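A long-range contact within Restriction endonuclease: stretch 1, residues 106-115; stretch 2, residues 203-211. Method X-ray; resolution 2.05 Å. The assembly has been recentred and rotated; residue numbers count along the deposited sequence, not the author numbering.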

# COMPACT_ATOMS: atom_id res chain seq x y z
N ASP A 106 17.33 -1.86 15.82
CA ASP A 106 16.02 -1.23 15.95
C ASP A 106 15.22 -1.98 17.01
O ASP A 106 14.29 -2.73 16.69
N LEU A 107 15.58 -1.76 18.27
CA LEU A 107 14.99 -2.50 19.38
C LEU A 107 13.56 -2.05 19.69
O LEU A 107 12.83 -2.74 20.41
N ASP A 108 13.17 -0.90 19.15
CA ASP A 108 11.80 -0.41 19.33
C ASP A 108 10.81 -1.25 18.52
O ASP A 108 9.64 -1.35 18.88
N HIS A 109 11.30 -1.84 17.44
CA HIS A 109 10.46 -2.70 16.60
C HIS A 109 10.97 -4.14 16.60
O HIS A 109 10.57 -4.95 15.76
N GLY A 110 11.85 -4.44 17.55
CA GLY A 110 12.33 -5.80 17.76
C GLY A 110 13.07 -6.42 16.59
O GLY A 110 13.04 -7.64 16.42
N HIS A 111 13.73 -5.60 15.78
CA HIS A 111 14.52 -6.12 14.67
C HIS A 111 15.97 -5.67 14.73
O HIS A 111 16.26 -4.51 15.05
N VAL A 112 16.88 -6.59 14.44
CA VAL A 112 18.30 -6.27 14.38
C VAL A 112 18.95 -6.87 13.14
O VAL A 112 18.90 -8.09 12.93
N ARG A 113 19.54 -6.02 12.31
CA ARG A 113 20.29 -6.47 11.15
C ARG A 113 21.74 -6.70 11.55
O ARG A 113 22.45 -5.76 11.91
N TYR A 114 22.18 -7.95 11.50
CA TYR A 114 23.52 -8.30 11.97
C TYR A 114 24.36 -8.98 10.89
O TYR A 114 23.91 -9.92 10.24
N PHE A 115 25.58 -8.49 10.71
CA PHE A 115 26.49 -9.04 9.70
C PHE A 115 27.50 -10.00 10.32
O PHE A 115 27.95 -9.80 11.45
N ASN A 203 29.76 -12.38 2.60
CA ASN A 203 29.43 -12.36 4.02
C ASN A 203 27.97 -12.76 4.22
O ASN A 203 27.20 -12.86 3.26
N LEU A 204 27.59 -12.99 5.47
CA LEU A 204 26.22 -13.34 5.80
C LEU A 204 25.50 -12.18 6.48
O LEU A 204 26.00 -11.62 7.45
N SER A 205 24.34 -11.83 5.95
CA SER A 205 23.51 -10.78 6.53
C SER A 205 22.27 -11.41 7.16
O SER A 205 21.56 -12.19 6.51
N LEU A 206 22.01 -11.08 8.42
CA LEU A 206 20.95 -11.73 9.17
C LEU A 206 19.89 -10.76 9.69
O LEU A 206 20.20 -9.75 10.32
N ASP A 207 18.63 -11.09 9.40
CA ASP A 207 17.49 -10.41 10.01
C ASP A 207 17.12 -11.14 11.29
O ASP A 207 16.68 -12.30 11.26
N LEU A 208 17.32 -10.46 12.42
CA LEU A 208 17.05 -11.04 13.73
C LEU A 208 15.81 -10.41 14.36
O LEU A 208 15.59 -9.20 14.28
N ALA A 209 15.00 -11.26 14.99
CA ALA A 209 13.78 -10.81 15.66
C ALA A 209 13.93 -10.92 17.17
O ALA A 209 13.89 -12.01 17.73
N VAL A 210 14.09 -9.77 17.83
CA VAL A 210 14.17 -9.74 19.28
C VAL A 210 12.81 -10.04 19.88
O VAL A 210 11.85 -9.31 19.65
N VAL A 211 12.72 -11.11 20.66
CA VAL A 211 11.44 -11.57 21.20
C VAL A 211 10.94 -10.71 22.36
O VAL A 211 11.72 -10.23 23.18

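Strand 111-115 runs antiparallel to the strand that enters the second stretch from upstream (152° between directions), and their ladder sets the face to which each paired side chain points. In the hydrogen-bonded pairs, Val 112 N to Leu 208 O and Tyr 114 N to Leu 206 O both measure 2.9 Å. Pairing sends His 111, Arg 113, Phe 115, Ser 205, Asp 207 and Ala 209 to one face, and Val 112, Tyr 114, Leu 206 and Leu 208 to the other.

The first face is organised around Asp 207 (chi1 m, -73°). Its OD1 accepts from His 111 NE2 at 3.0 Å, near the imidazole plane, and forms a salt bridge with Arg 113 NE at 2.6 Å; a weak bond from Arg 113 NH2 to the same OD1 spans 3.0 Å. Arg 113 starts t at chi1, then p at chi2 and chi3 (68° and 56°), a folded path that returns its guanidinium to the carboxylate and leaves Arg 113 CD 3.3 Å from Ser 205 OG. Phe 115, m, places CE2 3.6 Å from Ser 205 OG.

Apolar contacts dominate the other face. Leu 208 (m, t) carries CD1 to 3.9 Å from Tyr 114 CB, while the t tyrosine's end leads away. Val 112, t, sets CG2 4.0 Å from Val 210 CG2, which also lies 4.0 Å from Leu 107 CD2.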

# COMPACT_ATOMS: atom_id res chain seq x y z
CB ASP A 106 15.29 -1.25 14.61
CG ASP A 106 13.96 -0.52 14.66
OD1 ASP A 106 13.83 0.41 15.48
OD2 ASP A 106 13.06 -0.87 13.87
CB LEU A 107 15.87 -2.39 20.62
CG LEU A 107 17.32 -2.87 20.45
CD1 LEU A 107 18.07 -2.78 21.77
CD2 LEU A 107 17.35 -4.30 19.92
CB ASP A 108 11.70 1.06 18.92
CG ASP A 108 12.25 1.99 19.98
OD1 ASP A 108 13.02 1.52 20.84
OD2 ASP A 108 11.90 3.19 19.96
CB HIS A 109 10.39 -2.16 15.17
CG HIS A 109 9.82 -0.78 15.08
ND1 HIS A 109 10.60 0.35 15.20
CD2 HIS A 109 8.56 -0.34 14.89
CE1 HIS A 109 9.84 1.43 15.08
NE2 HIS A 109 8.59 1.03 14.89
CB HIS A 111 13.91 -5.71 13.33
CG HIS A 111 14.67 -6.22 12.14
ND1 HIS A 111 15.70 -5.50 11.57
CD2 HIS A 111 14.57 -7.36 11.43
CE1 HIS A 111 16.20 -6.19 10.55
NE2 HIS A 111 15.53 -7.32 10.45
CB VAL A 112 19.06 -6.77 15.63
CG1 VAL A 112 20.55 -6.53 15.48
CG2 VAL A 112 18.54 -6.07 16.88
CB ARG A 113 20.22 -5.43 10.03
CG ARG A 113 21.03 -5.77 8.79
CD ARG A 113 20.45 -6.97 8.06
NE ARG A 113 19.05 -6.76 7.69
CZ ARG A 113 18.65 -6.12 6.60
NH1 ARG A 113 19.55 -5.62 5.76
NH2 ARG A 113 17.36 -5.98 6.35
CB TYR A 114 23.44 -9.19 13.21
CG TYR A 114 24.79 -9.56 13.78
CD1 TYR A 114 25.53 -8.64 14.50
CD2 TYR A 114 25.32 -10.83 13.59
CE1 TYR A 114 26.77 -8.97 15.02
CE2 TYR A 114 26.55 -11.17 14.10
CZ TYR A 114 27.27 -10.23 14.82
OH TYR A 114 28.51 -10.56 15.33
CB PHE A 115 27.20 -7.92 8.95
CG PHE A 115 26.28 -7.05 8.14
CD1 PHE A 115 25.66 -5.95 8.71
CD2 PHE A 115 26.02 -7.35 6.82
CE1 PHE A 115 24.81 -5.16 7.97
CE2 PHE A 115 25.17 -6.56 6.07
CZ PHE A 115 24.56 -5.46 6.64
CB ASN A 203 29.69 -10.97 4.61
CG ASN A 203 29.77 -10.98 6.12
OD1 ASN A 203 30.05 -12.02 6.74
ND2 ASN A 203 29.52 -9.84 6.74
CB LEU A 204 26.19 -14.58 6.70
CG LEU A 204 26.90 -15.83 6.17
CD1 LEU A 204 26.75 -16.98 7.14
CD2 LEU A 204 26.36 -16.21 4.80
CB SER A 205 23.10 -9.77 5.46
OG SER A 205 22.33 -8.71 6.02
CB LEU A 206 21.53 -12.52 10.35
CG LEU A 206 22.23 -13.86 10.08
CD1 LEU A 206 23.59 -13.69 9.44
CD2 LEU A 206 22.34 -14.67 11.37
CB ASP A 207 16.29 -10.41 9.06
CG ASP A 207 16.45 -9.45 7.91
OD1 ASP A 207 17.09 -8.39 8.10
OD2 ASP A 207 15.94 -9.74 6.81
CB LEU A 208 18.25 -10.84 14.66
CG LEU A 208 19.59 -11.41 14.20
CD1 LEU A 208 20.68 -11.10 15.22
CD2 LEU A 208 19.49 -12.90 13.95
CB ALA A 209 12.59 -11.61 15.18
CB VAL A 210 14.68 -8.38 19.79
CG1 VAL A 210 14.71 -8.36 21.31
CG2 VAL A 210 16.05 -8.07 19.22
CB VAL A 211 11.51 -13.04 21.66
CG1 VAL A 211 11.71 -13.96 20.46
CG2 VAL A 211 12.62 -13.24 22.68